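Side-chain contacts in iron-containing superoxide dismutase B2 (Trypanosoma brucei, PDB 3ESF), which probably converts superoxide radicals into hydrogen peroxide and oxygen at an iron centre, as a member of the iron/manganese superoxide dismutase family: residues T26-K31 with W163-Y168; Y79-S84 with W188-N193; A101-G104 with K108-E111; W127-T132 with K136-Q141. The protein carries 1 engineered substitution. All blocks are in the same frame, centred on the assembly; numbering follows the deposited sequence.

Interaction 1. Residues T26-K31 with W163-Y168; sequences TFHYDK and WEHAYY. With FE (Fe (III) ion), chain E.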
loop_
_atom_site.group_PDB
_atom_site.type_symbol
_atom_site.label_atom_id
_atom_site.label_comp_id
_atom_site.label_asym_id
_atom_site.label_seq_id
_atom_site.Cartn_x
_atom_site.Cartn_y
_atom_site.Cartn_z
ATOM N N THR A 26 -8.338 14.705 -7.747
ATOM C CA THR A 26 -9.688 14.711 -7.120
ATOM C C THR A 26 -9.881 13.538 -6.185
ATOM O O THR A 26 -10.235 13.745 -5.021
ATOM C CB THR A 26 -10.821 14.703 -8.157
ATOM O OG1 THR A 26 -10.754 15.907 -8.917
ATOM C CG2 THR A 26 -12.164 14.670 -7.477
ATOM N N PHE A 27 -9.668 12.311 -6.671
ATOM C CA PHE A 27 -9.807 11.148 -5.772
ATOM C C PHE A 27 -8.838 11.246 -4.604
ATOM O O PHE A 27 -9.213 10.981 -3.461
ATOM C CB PHE A 27 -9.707 9.794 -6.514
ATOM C CG PHE A 27 -11.002 9.368 -7.152
ATOM C CD1 PHE A 27 -11.932 8.622 -6.433
ATOM C CD2 PHE A 27 -11.320 9.766 -8.449
ATOM C CE1 PHE A 27 -13.148 8.240 -7.014
ATOM C CE2 PHE A 27 -12.518 9.393 -9.036
ATOM C CZ PHE A 27 -13.441 8.637 -8.317
ATOM N N HIS A 28 -7.603 11.649 -4.878
ATOM C CA HIS A 28 -6.573 11.619 -3.850
ATOM C C HIS A 28 -6.861 12.615 -2.696
ATOM O O HIS A 28 -6.755 12.272 -1.494
ATOM C CB HIS A 28 -5.210 11.878 -4.503
ATOM C CG HIS A 28 -4.059 11.486 -3.647
ATOM N ND1 HIS A 28 -2.755 11.694 -4.021
ATOM C CD2 HIS A 28 -4.014 10.914 -2.421
ATOM C CE1 HIS A 28 -1.953 11.268 -3.064
ATOM N NE2 HIS A 28 -2.694 10.788 -2.085
ATOM N N TYR A 29 -7.243 13.832 -3.087
ATOM C CA TYR A 29 -7.601 14.883 -2.141
ATOM C C TYR A 29 -8.993 14.650 -1.550
ATOM O O TYR A 29 -9.119 14.614 -0.331
ATOM C CB TYR A 29 -7.492 16.293 -2.777
ATOM C CG TYR A 29 -7.704 17.449 -1.809
ATOM C CD1 TYR A 29 -6.612 18.064 -1.163
ATOM C CD2 TYR A 29 -8.991 17.946 -1.554
ATOM C CE1 TYR A 29 -6.804 19.121 -0.271
ATOM C CE2 TYR A 29 -9.198 18.976 -0.663
ATOM C CZ TYR A 29 -8.098 19.571 -0.019
ATOM O OH TYR A 29 -8.310 20.627 0.851
ATOM N N ASP A 30 -10.018 14.480 -2.398
ATOM C CA ASP A 30 -11.419 14.442 -1.914
ATOM C C ASP A 30 -11.756 13.166 -1.143
ATOM O O ASP A 30 -12.529 13.211 -0.197
ATOM C CB ASP A 30 -12.441 14.619 -3.041
ATOM C CG ASP A 30 -12.566 16.057 -3.523
ATOM O OD1 ASP A 30 -12.020 16.979 -2.875
ATOM O OD2 ASP A 30 -13.222 16.271 -4.566
ATOM N N LYS A 31 -11.199 12.038 -1.582
ATOM C CA LYS A 31 -11.475 10.744 -0.957
ATOM C C LYS A 31 -10.430 10.385 0.104
ATOM O O LYS A 31 -10.778 10.308 1.280
ATOM C CB LYS A 31 -11.695 9.635 -2.005
ATOM C CG LYS A 31 -12.742 9.990 -3.121
ATOM C CD LYS A 31 -14.142 10.192 -2.520
ATOM C CE LYS A 31 -15.300 9.932 -3.513
ATOM N NZ LYS A 31 -15.177 10.552 -4.881
ATOM N N TRP A 163 2.180 5.596 -1.916
ATOM C CA TRP A 163 0.989 4.746 -1.840
ATOM C C TRP A 163 0.425 4.642 -3.262
ATOM O O TRP A 163 0.416 5.643 -4.000
ATOM C CB TRP A 163 -0.099 5.398 -0.971
ATOM C CG TRP A 163 0.120 5.349 0.524
ATOM C CD1 TRP A 163 1.201 5.837 1.239
ATOM C CD2 TRP A 163 -0.799 4.823 1.492
ATOM N NE1 TRP A 163 0.999 5.612 2.593
ATOM C CE2 TRP A 163 -0.213 4.992 2.771
ATOM C CE3 TRP A 163 -2.063 4.226 1.400
ATOM C CZ2 TRP A 163 -0.858 4.578 3.964
ATOM C CZ3 TRP A 163 -2.698 3.807 2.569
ATOM C CH2 TRP A 163 -2.099 4.008 3.843
ATOM N N GLU A 164 -0.094 3.469 -3.608
ATOM C CA GLU A 164 -0.593 3.199 -4.926
ATOM C C GLU A 164 -1.698 4.159 -5.365
ATOM O O GLU A 164 -1.780 4.464 -6.546
ATOM C CB GLU A 164 -1.014 1.738 -5.091
ATOM C CG GLU A 164 0.204 0.849 -5.227
ATOM C CD GLU A 164 -0.071 -0.643 -5.163
ATOM O OE1 GLU A 164 -1.029 -1.080 -4.524
ATOM O OE2 GLU A 164 0.694 -1.409 -5.766
ATOM N N HIS A 165 -2.539 4.614 -4.416
ATOM C CA HIS A 165 -3.611 5.563 -4.748
ATOM C C HIS A 165 -3.126 6.931 -5.241
ATOM O O HIS A 165 -3.894 7.657 -5.882
ATOM C CB HIS A 165 -4.610 5.733 -3.589
ATOM C CG HIS A 165 -4.067 6.471 -2.407
ATOM N ND1 HIS A 165 -4.064 5.935 -1.138
ATOM C CD2 HIS A 165 -3.514 7.699 -2.296
ATOM C CE1 HIS A 165 -3.560 6.815 -0.290
ATOM N NE2 HIS A 165 -3.192 7.884 -0.977
ATOM N N ALA A 166 -1.870 7.280 -4.936
ATOM C CA ALA A 166 -1.276 8.518 -5.410
ATOM C C ALA A 166 -1.129 8.533 -6.936
ATOM O O ALA A 166 -1.171 9.608 -7.555
ATOM C CB ALA A 166 0.055 8.774 -4.754
ATOM N N TYR A 167 -0.972 7.357 -7.539
ATOM C CA TYR A 167 -0.589 7.316 -8.954
ATOM C C TYR A 167 -1.385 6.332 -9.791
ATOM O O TYR A 167 -1.251 6.334 -11.024
ATOM C CB TYR A 167 0.920 7.065 -9.094
ATOM C CG TYR A 167 1.430 5.780 -8.443
ATOM C CD1 TYR A 167 1.349 4.559 -9.135
ATOM C CD2 TYR A 167 1.983 5.777 -7.156
ATOM C CE1 TYR A 167 1.793 3.358 -8.569
ATOM C CE2 TYR A 167 2.466 4.560 -6.569
ATOM C CZ TYR A 167 2.342 3.360 -7.316
ATOM O OH TYR A 167 2.787 2.155 -6.850
ATOM N N TYR A 168 -2.238 5.524 -9.142
ATOM C CA TYR A 168 -2.880 4.403 -9.856
ATOM C C TYR A 168 -3.808 4.814 -11.010
ATOM O O TYR A 168 -3.853 4.137 -12.045
ATOM C CB TYR A 168 -3.564 3.383 -8.922
ATOM C CG TYR A 168 -3.250 1.982 -9.407
ATOM C CD1 TYR A 168 -2.033 1.357 -9.059
ATOM C CD2 TYR A 168 -4.118 1.315 -10.279
ATOM C CE1 TYR A 168 -1.704 0.086 -9.537
ATOM C CE2 TYR A 168 -3.798 0.050 -10.777
ATOM C CZ TYR A 168 -2.589 -0.554 -10.400
ATOM O OH TYR A 168 -2.265 -1.777 -10.923
HETATM FE FE FE E . -1.964 9.527 -0.459
HETATM O O HOH W 1 -1.366 12.119 -6.441
HETATM O O HOH W 2 -0.954 8.327 0.994
#
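His-28 and His-165 meet at the iron, each giving its NE2 to the metal: His-28 NE2 lies 2.2 Å from the iron and His-165 NE2 2.1 Å. The two nitrogens, His-28 NE2 and His-165 NE2, stand 3.1 Å apart as neighbouring ligands of one metal, with no hydrogen bond between them. The ring planes are inclined at 64°, an oblique pairing in which the NE2 and CE1 of His-28 come to the edge of the His-165 ring, near its plane. CG of His-28 is anti to the backbone N (chi1 -163°), which carries the imidazole away from helix 22-45 to the metal. His-165 reaches it from a loop, where a chi1 of 71° turns NE2 of the ring onto the iron. Ala-166 lies against the His-28 ring off-centre, its CA 4.0 Å from the ring centroid in a CH-pi contact, while its CB touches CE1 of His-28 at 3.6 Å. Water 1 fixes the far nitrogen: it accepts from His-28 ND1 at 2.8 Å, in the ring plane, and donates to Ala-166 O, so the ring's rotation is held from both ends. ND1 of His-165 is instead hydrogen-bonded to Glu-164 of the second subunit, a second-shell carboxylate that would probably make this imidazole a stronger donor to iron. Water 2, His-76 and Asp-161 complete five-fold coordination, the three-histidine, one-aspartate site of iron/manganese superoxide dismutases, built here between the alpha-hairpin and C-terminal domains.

Interaction 2. Residues Y79-S84 with W188-N193; sequences YWESMS and WDHAEN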
loop_
_atom_site.group_PDB
_atom_site.type_symbol
_atom_site.label_atom_id
_atom_site.label_comp_id
_atom_site.label_asym_id
_atom_site.label_seq_id
_atom_site.Cartn_x
_atom_site.Cartn_y
_atom_site.Cartn_z
ATOM N N TYR A 79 2.927 16.956 0.899
ATOM C CA TYR A 79 2.954 16.447 -0.485
ATOM C C TYR A 79 2.424 17.436 -1.547
ATOM O O TYR A 79 3.082 17.645 -2.553
ATOM C CB TYR A 79 2.133 15.155 -0.535
ATOM C CG TYR A 79 1.955 14.523 -1.905
ATOM C CD1 TYR A 79 3.065 14.183 -2.695
ATOM C CD2 TYR A 79 0.668 14.244 -2.397
ATOM C CE1 TYR A 79 2.901 13.558 -3.932
ATOM C CE2 TYR A 79 0.486 13.651 -3.621
ATOM C CZ TYR A 79 1.599 13.287 -4.390
ATOM O OH TYR A 79 1.407 12.672 -5.613
ATOM N N TRP A 80 1.224 17.987 -1.348
ATOM C CA TRP A 80 0.664 18.954 -2.295
ATOM C C TRP A 80 1.556 20.180 -2.411
ATOM O O TRP A 80 1.754 20.683 -3.512
ATOM C CB TRP A 80 -0.777 19.398 -1.957
ATOM C CG TRP A 80 -1.773 18.296 -1.824
ATOM C CD1 TRP A 80 -2.591 18.063 -0.754
ATOM C CD2 TRP A 80 -2.068 17.265 -2.786
ATOM N NE1 TRP A 80 -3.355 16.947 -0.977
ATOM C CE2 TRP A 80 -3.062 16.435 -2.210
ATOM C CE3 TRP A 80 -1.584 16.959 -4.073
ATOM C CZ2 TRP A 80 -3.600 15.327 -2.878
ATOM C CZ3 TRP A 80 -2.112 15.851 -4.741
ATOM C CH2 TRP A 80 -3.113 15.048 -4.139
ATOM N N GLU A 81 2.090 20.663 -1.287
ATOM C CA GLU A 81 3.023 21.786 -1.290
ATOM C C GLU A 81 4.376 21.478 -1.945
ATOM O O GLU A 81 5.054 22.381 -2.429
ATOM C CB GLU A 81 3.226 22.331 0.128
ATOM C CG GLU A 81 2.021 23.116 0.661
ATOM C CD GLU A 81 1.724 24.390 -0.134
ATOM O OE1 GLU A 81 2.512 24.755 -1.035
ATOM O OE2 GLU A 81 0.692 25.049 0.155
ATOM N N SER A 82 4.737 20.195 -1.978
ATOM C CA SER A 82 5.978 19.703 -2.594
ATOM C C SER A 82 5.896 19.654 -4.128
ATOM O O SER A 82 6.875 19.283 -4.806
ATOM C CB SER A 82 6.327 18.308 -2.045
ATOM O OG SER A 82 6.644 18.354 -0.651
ATOM N N MET A 83 4.735 20.041 -4.665
ATOM C CA MET A 83 4.498 20.053 -6.111
ATOM C C MET A 83 3.910 21.375 -6.555
ATOM O O MET A 83 3.294 22.096 -5.750
ATOM C CB MET A 83 3.595 18.886 -6.516
ATOM C CG MET A 83 4.081 17.513 -6.010
ATOM S SD MET A 83 3.055 16.176 -6.634
ATOM C CE MET A 83 1.439 16.549 -5.882
ATOM N N SER A 84 4.129 21.714 -7.829
ATOM C CA SER A 84 3.654 22.970 -8.389
ATOM C C SER A 84 3.524 22.847 -9.899
ATOM O O SER A 84 4.293 22.111 -10.531
ATOM C CB SER A 84 4.611 24.109 -8.021
ATOM O OG SER A 84 4.351 25.260 -8.789
ATOM N N TRP A 188 10.580 23.608 -5.770
ATOM C CA TRP A 188 11.803 24.094 -5.112
ATOM C C TRP A 188 11.598 25.368 -4.272
ATOM O O TRP A 188 12.391 25.642 -3.359
ATOM C CB TRP A 188 12.954 24.275 -6.122
ATOM C CG TRP A 188 13.311 23.002 -6.841
ATOM C CD1 TRP A 188 13.198 22.760 -8.174
ATOM C CD2 TRP A 188 13.798 21.776 -6.256
ATOM N NE1 TRP A 188 13.596 21.473 -8.459
ATOM C CE2 TRP A 188 13.981 20.857 -7.300
ATOM C CE3 TRP A 188 14.100 21.374 -4.951
ATOM C CZ2 TRP A 188 14.453 19.554 -7.081
ATOM C CZ3 TRP A 188 14.590 20.084 -4.738
ATOM C CH2 TRP A 188 14.748 19.192 -5.790
ATOM N N ASP A 189 10.570 26.157 -4.602
ATOM C CA ASP A 189 10.166 27.325 -3.780
ATOM C C ASP A 189 9.798 26.884 -2.355
ATOM O O ASP A 189 10.299 27.451 -1.382
ATOM C CB ASP A 189 8.975 28.093 -4.401
ATOM C CG ASP A 189 9.207 28.522 -5.854
ATOM O OD1 ASP A 189 10.269 28.171 -6.446
ATOM O OD2 ASP A 189 8.315 29.238 -6.405
ATOM N N HIS A 190 8.925 25.883 -2.263
ATOM C CA HIS A 190 8.508 25.272 -0.995
ATOM C C HIS A 190 9.681 24.613 -0.271
ATOM O O HIS A 190 9.845 24.802 0.927
ATOM C CB HIS A 190 7.394 24.249 -1.236
ATOM C CG HIS A 190 7.016 23.472 -0.008
ATOM N ND1 HIS A 190 7.422 22.173 0.212
ATOM C CD2 HIS A 190 6.282 23.828 1.071
ATOM C CE1 HIS A 190 6.945 21.760 1.375
ATOM N NE2 HIS A 190 6.252 22.749 1.915
ATOM N N ALA A 191 10.483 23.854 -1.009
ATOM C CA ALA A 191 11.642 23.171 -0.450
ATOM C C ALA A 191 12.656 24.167 0.154
ATOM O O ALA A 191 13.143 23.965 1.270
ATOM C CB ALA A 191 12.297 22.290 -1.515
ATOM N N GLU A 192 12.952 25.235 -0.591
ATOM C CA GLU A 192 13.848 26.306 -0.131
ATOM C C GLU A 192 13.375 27.004 1.148
ATOM O O GLU A 192 14.169 27.239 2.055
ATOM C CB GLU A 192 14.010 27.359 -1.211
ATOM C CG GLU A 192 15.183 28.264 -1.001
ATOM C CD GLU A 192 15.315 29.232 -2.148
ATOM O OE1 GLU A 192 14.351 30.012 -2.371
ATOM O OE2 GLU A 192 16.361 29.194 -2.834
ATOM N N ASN A 193 12.090 27.345 1.186
ATOM C CA ASN A 193 11.473 27.914 2.374
ATOM C C ASN A 193 11.499 26.960 3.596
ATOM O O ASN A 193 11.774 27.402 4.715
ATOM C CB ASN A 193 10.054 28.421 2.069
ATOM C CG ASN A 193 10.037 29.744 1.247
ATOM O OD1 ASN A 193 11.077 30.406 0.982
ATOM N ND2 ASN A 193 8.826 30.141 0.855
#
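The end of helix 64-81 and the turn after it meet the start of helix 188-196, with Ser-82 and His-190 the nearest backbones at 6.3 Å between CA atoms. The contact joins the alpha-hairpin domain to the last helix of the C-terminal domain in the iron/manganese superoxide dismutase fold. His-190 carries most of it. A chi1 of 174° swings its imidazole out from helix 188-196 to Glu-81, whose CB sits over one ring face, offset toward the rim, in a CH-pi contact 3.7 Å from the centroid and 20° off the normal. The carboxylate bends away at chi2, leaving OE1 of Glu-81 5.2 Å from NE2 of His-190, too far for a salt bridge. Phe-78 meets the same imidazole edge-to-face. The carbonyl of Glu-81 also packs on the root of the histidine, but its hydrogen bond comes from ND2 of Asn-187, just before the second helix. Ser-82 touches the ring loosely and obliquely; its hydroxyl is hydrogen-bonded to Phe-78 O and Thr-159 N, which tie this turn to its own helix and to strand 154-161. At its tightest, the interface brings Glu-81 O to 3.2 Å from His-190 CB.

Interaction 3. Residues A101-G104 with K108-E111; sequences ASFG and KFKE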
loop_
_atom_site.group_PDB
_atom_site.type_symbol
_atom_site.label_atom_id
_atom_site.label_comp_id
_atom_site.label_asym_id
_atom_site.label_seq_id
_atom_site.Cartn_x
_atom_site.Cartn_y
_atom_site.Cartn_z
ATOM N N ALA A 101 26.510 19.950 -1.060
ATOM C CA ALA A 101 27.314 19.712 0.149
ATOM C C ALA A 101 26.895 18.467 0.951
ATOM O O ALA A 101 27.656 18.004 1.796
ATOM C CB ALA A 101 27.378 20.982 1.055
ATOM N N SER A 102 25.696 17.938 0.682
ATOM C CA SER A 102 25.188 16.716 1.310
ATOM C C SER A 102 25.275 15.478 0.419
ATOM O O SER A 102 25.489 14.380 0.927
ATOM C CB SER A 102 23.726 16.887 1.763
ATOM O OG SER A 102 23.664 17.628 2.949
ATOM N N PHE A 103 25.104 15.655 -0.891
ATOM C CA PHE A 103 25.024 14.507 -1.817
ATOM C C PHE A 103 26.155 14.424 -2.844
ATOM O O PHE A 103 26.282 13.409 -3.526
ATOM C CB PHE A 103 23.690 14.492 -2.546
ATOM C CG PHE A 103 22.526 14.396 -1.637
ATOM C CD1 PHE A 103 22.134 13.152 -1.113
ATOM C CD2 PHE A 103 21.835 15.549 -1.256
ATOM C CE1 PHE A 103 21.076 13.073 -0.234
ATOM C CE2 PHE A 103 20.745 15.481 -0.381
ATOM C CZ PHE A 103 20.371 14.254 0.133
ATOM N N GLY A 104 26.939 15.493 -2.953
ATOM C CA GLY A 104 28.034 15.581 -3.934
ATOM C C GLY A 104 27.571 16.291 -5.191
ATOM O O GLY A 104 28.344 17.003 -5.805
ATOM N N LYS A 108 23.276 13.092 -8.060
ATOM C CA LYS A 108 23.357 12.021 -7.051
ATOM C C LYS A 108 22.150 12.005 -6.114
ATOM O O LYS A 108 21.618 10.929 -5.807
ATOM C CB LYS A 108 24.647 12.036 -6.230
ATOM C CG LYS A 108 24.933 10.663 -5.619
ATOM C CD LYS A 108 25.369 9.730 -6.768
ATOM C CE LYS A 108 25.793 8.358 -6.311
ATOM N NZ LYS A 108 26.097 7.473 -7.487
ATOM N N PHE A 109 21.744 13.188 -5.651
ATOM C CA PHE A 109 20.512 13.307 -4.840
ATOM C C PHE A 109 19.303 12.757 -5.608
ATOM O O PHE A 109 18.477 11.994 -5.055
ATOM C CB PHE A 109 20.247 14.777 -4.402
ATOM C CG PHE A 109 18.786 15.078 -4.191
ATOM C CD1 PHE A 109 18.105 14.546 -3.080
ATOM C CD2 PHE A 109 18.073 15.837 -5.130
ATOM C CE1 PHE A 109 16.714 14.787 -2.884
ATOM C CE2 PHE A 109 16.697 16.067 -4.966
ATOM C CZ PHE A 109 16.013 15.546 -3.839
ATOM N N LYS A 110 19.177 13.181 -6.868
ATOM C CA LYS A 110 18.057 12.781 -7.693
ATOM C C LYS A 110 18.035 11.249 -7.856
ATOM O O LYS A 110 16.977 10.630 -7.799
ATOM C CB LYS A 110 18.064 13.515 -9.049
ATOM C CG LYS A 110 17.017 12.970 -10.033
ATOM C CD LYS A 110 16.626 13.925 -11.145
ATOM C CE LYS A 110 15.919 13.147 -12.229
ATOM N NZ LYS A 110 15.597 13.969 -13.421
ATOM N N GLU A 111 19.211 10.656 -8.032
ATOM C CA GLU A 111 19.367 9.195 -8.114
ATOM C C GLU A 111 18.907 8.491 -6.833
ATOM O O GLU A 111 18.088 7.561 -6.875
ATOM C CB GLU A 111 20.832 8.845 -8.420
ATOM C CG GLU A 111 21.110 7.349 -8.610
ATOM C CD GLU A 111 22.585 7.033 -8.792
ATOM O OE1 GLU A 111 23.344 7.864 -9.345
ATOM O OE2 GLU A 111 22.997 5.925 -8.384
#
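Phe-103 and Phe-109 form an aromatic pair across the short turn between helices 93-103 and 106-119. Their rings are inclined at 51° with centroids 5.3 Å apart, an oblique pairing. Between the two phenylalanines the nearest approach is aliphatic on aromatic: CB of Phe-109 sits over one face of the Phe-103 ring, offset toward the rim, making a CH-pi contact 3.9 Å from the centroid. Farther out, CD1 of Phe-109 approaches CE2 and CZ of Phe-103, 3.9 Å from each. CG of Phe-103 is anti to its carbonyl carbon (chi1 -60°), and from there the ring turns one face to CB of Phe-109.

Backbone-to-side-chain packing adds to this. The carbonyl O of Phe-103 rests 3.4 Å from CB of Lys-108, so the root of the lysine lies against the end of the first helix. Gly-104 then leaves the helix with positive phi (95°), turning the chain toward helix 106-119.

The one salt bridge stays within the second segment, joining Lys-108 to Glu-111 one turn farther along helix 106-119; its hydrogen bond, 3.3 Å from Lys-108 NZ to Glu-111 OE1, is weak.

No hydrogen bond spans the two segments, and the contact between them is apolar. Leu-128 and Val-139 of the sheet continue it by touching both phenyl rings, while a polar tie to the same sheet comes from OG of Ser-102, hydrogen-bonded to Leu-137 N. The two aromatics thus join the helices to the sheet, whereas Lys-108 is exposed and its ammonium leads away from helix 93-103.

Interaction 4. Residues W127-T132 with K136-Q141; sequences WLVQDT and KLKVFQ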
loop_
_atom_site.group_PDB
_atom_site.type_symbol
_atom_site.label_atom_id
_atom_site.label_comp_id
_atom_site.label_asym_id
_atom_site.label_seq_id
_atom_site.Cartn_x
_atom_site.Cartn_y
_atom_site.Cartn_z
ATOM N N TRP A 127 11.152 11.017 1.260
ATOM C CA TRP A 127 11.376 12.363 1.751
ATOM C C TRP A 127 12.779 12.865 1.432
ATOM O O TRP A 127 13.737 12.094 1.365
ATOM C CB TRP A 127 11.235 12.444 3.276
ATOM C CG TRP A 127 9.921 12.013 3.853
ATOM C CD1 TRP A 127 9.537 10.715 4.151
ATOM C CD2 TRP A 127 8.826 12.849 4.243
ATOM N NE1 TRP A 127 8.306 10.713 4.693
ATOM C CE2 TRP A 127 7.821 11.992 4.753
ATOM C CE3 TRP A 127 8.607 14.239 4.251
ATOM C CZ2 TRP A 127 6.608 12.467 5.237
ATOM C CZ3 TRP A 127 7.383 14.724 4.720
ATOM C CH2 TRP A 127 6.396 13.843 5.211
ATOM N N LEU A 128 12.878 14.181 1.276
ATOM C CA LEU A 128 14.119 14.884 1.526
ATOM C C LEU A 128 13.920 15.506 2.914
ATOM O O LEU A 128 12.903 16.147 3.154
ATOM C CB LEU A 128 14.378 15.954 0.432
ATOM C CG LEU A 128 15.596 16.898 0.558
ATOM C CD1 LEU A 128 16.917 16.134 0.727
ATOM C CD2 LEU A 128 15.686 17.823 -0.658
ATOM N N VAL A 129 14.864 15.272 3.826
ATOM C CA VAL A 129 14.822 15.867 5.156
ATOM C C VAL A 129 16.164 16.477 5.503
ATOM O O VAL A 129 17.194 16.137 4.913
ATOM C CB VAL A 129 14.415 14.854 6.314
ATOM C CG1 VAL A 129 13.077 14.188 6.058
ATOM C CG2 VAL A 129 15.541 13.834 6.583
ATOM N N GLN A 130 16.148 17.390 6.464
ATOM C CA GLN A 130 17.382 17.919 7.015
ATOM C C GLN A 130 17.518 17.457 8.458
ATOM O O GLN A 130 16.571 17.558 9.246
ATOM C CB GLN A 130 17.385 19.442 6.955
ATOM C CG GLN A 130 18.744 20.063 7.383
ATOM C CD GLN A 130 18.695 21.569 7.508
ATOM O OE1 GLN A 130 17.628 22.150 7.715
ATOM N NE2 GLN A 130 19.854 22.211 7.402
ATOM N N ASP A 131 18.696 16.937 8.791
ATOM C CA ASP A 131 19.128 16.808 10.183
ATOM C C ASP A 131 19.410 18.207 10.812
ATOM O O ASP A 131 20.306 18.943 10.391
ATOM C CB ASP A 131 20.381 15.918 10.261
ATOM C CG ASP A 131 20.775 15.582 11.694
ATOM O OD1 ASP A 131 20.901 16.504 12.520
ATOM O OD2 ASP A 131 20.963 14.388 11.999
ATOM N N THR A 132 18.636 18.572 11.823
ATOM C CA THR A 132 18.691 19.904 12.384
ATOM C C THR A 132 19.904 20.122 13.314
ATOM O O THR A 132 20.218 21.249 13.657
ATOM C CB THR A 132 17.338 20.300 13.058
ATOM O OG1 THR A 132 17.106 19.506 14.223
ATOM C CG2 THR A 132 16.189 20.080 12.080
ATOM N N LYS A 136 23.035 18.448 7.763
ATOM C CA LYS A 136 23.063 17.609 6.547
ATOM C C LYS A 136 21.675 17.271 6.036
ATOM O O LYS A 136 20.758 17.009 6.820
ATOM C CB LYS A 136 23.813 16.281 6.760
ATOM C CG LYS A 136 25.318 16.359 6.853
ATOM C CD LYS A 136 25.964 16.945 5.588
ATOM C CE LYS A 136 27.470 17.001 5.731
ATOM N NZ LYS A 136 27.988 18.278 5.207
ATOM N N LEU A 137 21.533 17.277 4.718
ATOM C CA LEU A 137 20.320 16.794 4.065
ATOM C C LEU A 137 20.473 15.300 3.787
ATOM O O LEU A 137 21.583 14.827 3.471
ATOM C CB LEU A 137 20.142 17.510 2.726
ATOM C CG LEU A 137 19.228 18.690 2.433
ATOM C CD1 LEU A 137 18.735 19.447 3.667
ATOM C CD2 LEU A 137 19.946 19.586 1.455
ATOM N N LYS A 138 19.364 14.571 3.878
ATOM C CA LYS A 138 19.364 13.155 3.542
ATOM C C LYS A 138 18.048 12.735 2.880
ATOM O O LYS A 138 17.019 13.365 3.077
ATOM C CB LYS A 138 19.708 12.306 4.772
ATOM C CG LYS A 138 18.708 12.282 5.897
ATOM C CD LYS A 138 19.147 11.252 6.976
ATOM C CE LYS A 138 18.171 11.220 8.155
ATOM N NZ LYS A 138 18.332 10.038 9.069
ATOM N N VAL A 139 18.104 11.677 2.079
ATOM C CA VAL A 139 16.883 10.997 1.631
ATOM C C VAL A 139 16.427 10.042 2.745
ATOM O O VAL A 139 17.245 9.388 3.390
ATOM C CB VAL A 139 17.110 10.229 0.330
ATOM C CG1 VAL A 139 15.823 9.564 -0.105
ATOM C CG2 VAL A 139 17.655 11.170 -0.781
ATOM N N PHE A 140 15.117 9.996 2.983
ATOM C CA PHE A 140 14.583 9.316 4.143
ATOM C C PHE A 140 13.227 8.750 3.748
ATOM O O PHE A 140 12.419 9.443 3.136
ATOM C CB PHE A 140 14.456 10.326 5.287
ATOM C CG PHE A 140 13.904 9.769 6.565
ATOM C CD1 PHE A 140 14.699 9.031 7.426
ATOM C CD2 PHE A 140 12.567 10.018 6.926
ATOM C CE1 PHE A 140 14.183 8.535 8.611
ATOM C CE2 PHE A 140 12.048 9.526 8.116
ATOM C CZ PHE A 140 12.840 8.790 8.958
ATOM N N GLN A 141 12.998 7.473 4.025
ATOM C CA GLN A 141 11.694 6.881 3.714
ATOM C C GLN A 141 10.852 6.704 4.990
ATOM O O GLN A 141 11.372 6.439 6.068
ATOM C CB GLN A 141 11.878 5.509 3.038
ATOM C CG GLN A 141 12.589 5.591 1.716
ATOM C CD GLN A 141 12.964 4.232 1.168
ATOM O OE1 GLN A 141 12.114 3.356 0.968
ATOM N NE2 GLN A 141 14.246 4.054 0.900
#
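Trp-127 and Phe-140 form an antiparallel hydrogen-bonded pair of the beta hairpin: Trp-127 N donates to Phe-140 O at 2.8 Å, and Phe-140 N returns a bond to Trp-127 O at 3.0 Å. Val-129 and Lys-138 repeat the pattern, with N of Val-129 bonded almost straight to O of Lys-138 (175° at the hydrogen) and N of Lys-138 bonded back to O of Val-129. Asp-131 N completes the set on Lys-136 O at 2.9 Å. Three carbonyls take an additional CA-H...O contact, Trp-127 O from Val-139 CA, Val-129 O from Leu-137 CA and Lys-136 O from Gln-130 CA. Polar side chains find partners beyond the paired residues: NE1 of Trp-127 bonds Thr-142 OG1, NE2 of Gln-130 bonds Lys-135 O, and OD1 of Asp-131 takes the backbone N-H groups of Thr-133 and Thr-134, bracing the turn. OE1 of Gln-141 bonds ND1 of His-120, and NZ of Lys-136 bonds Ala-101 O weakly. On the face of Val-129, its CG2 packs 3.6 Å from CG of Lys-138 and 3.9 Å from CB of Phe-140. On the other face, Leu-137 CD1 lies 3.6 Å from Gln-130 CB, while Leu-137 CG meets Leu-128 CD1. That face is covered by helices 93-103 and 106-119, with Leu-137 on Phe-103 and Leu-128 on Phe-109. Strand 124-131 is central in the three-stranded sheet, bonded on its other edge to strand 154-161.

Interactions 1 and 2 each join the alpha-hairpin domain to the C-terminal domain, their segments alternating along the chain. Their centres are 19 Å apart, yet they touch where Trp-80 and Tyr-79 pack on His-28, so residues of segment 79-84 lie against a ligand of the iron. Interactions 3 and 4 follow in series, nested inside the loops closed by the other two and wholly within the C-terminal domain. With centres 11 Å apart, they meet through Ser-102 and Leu-137, which join helix 93-103 to the sheet. Trp-188 of segment 188-193 packs on Phe-109 of interaction 3, a helical corner whose centre lies 29 Å from that of interaction 1.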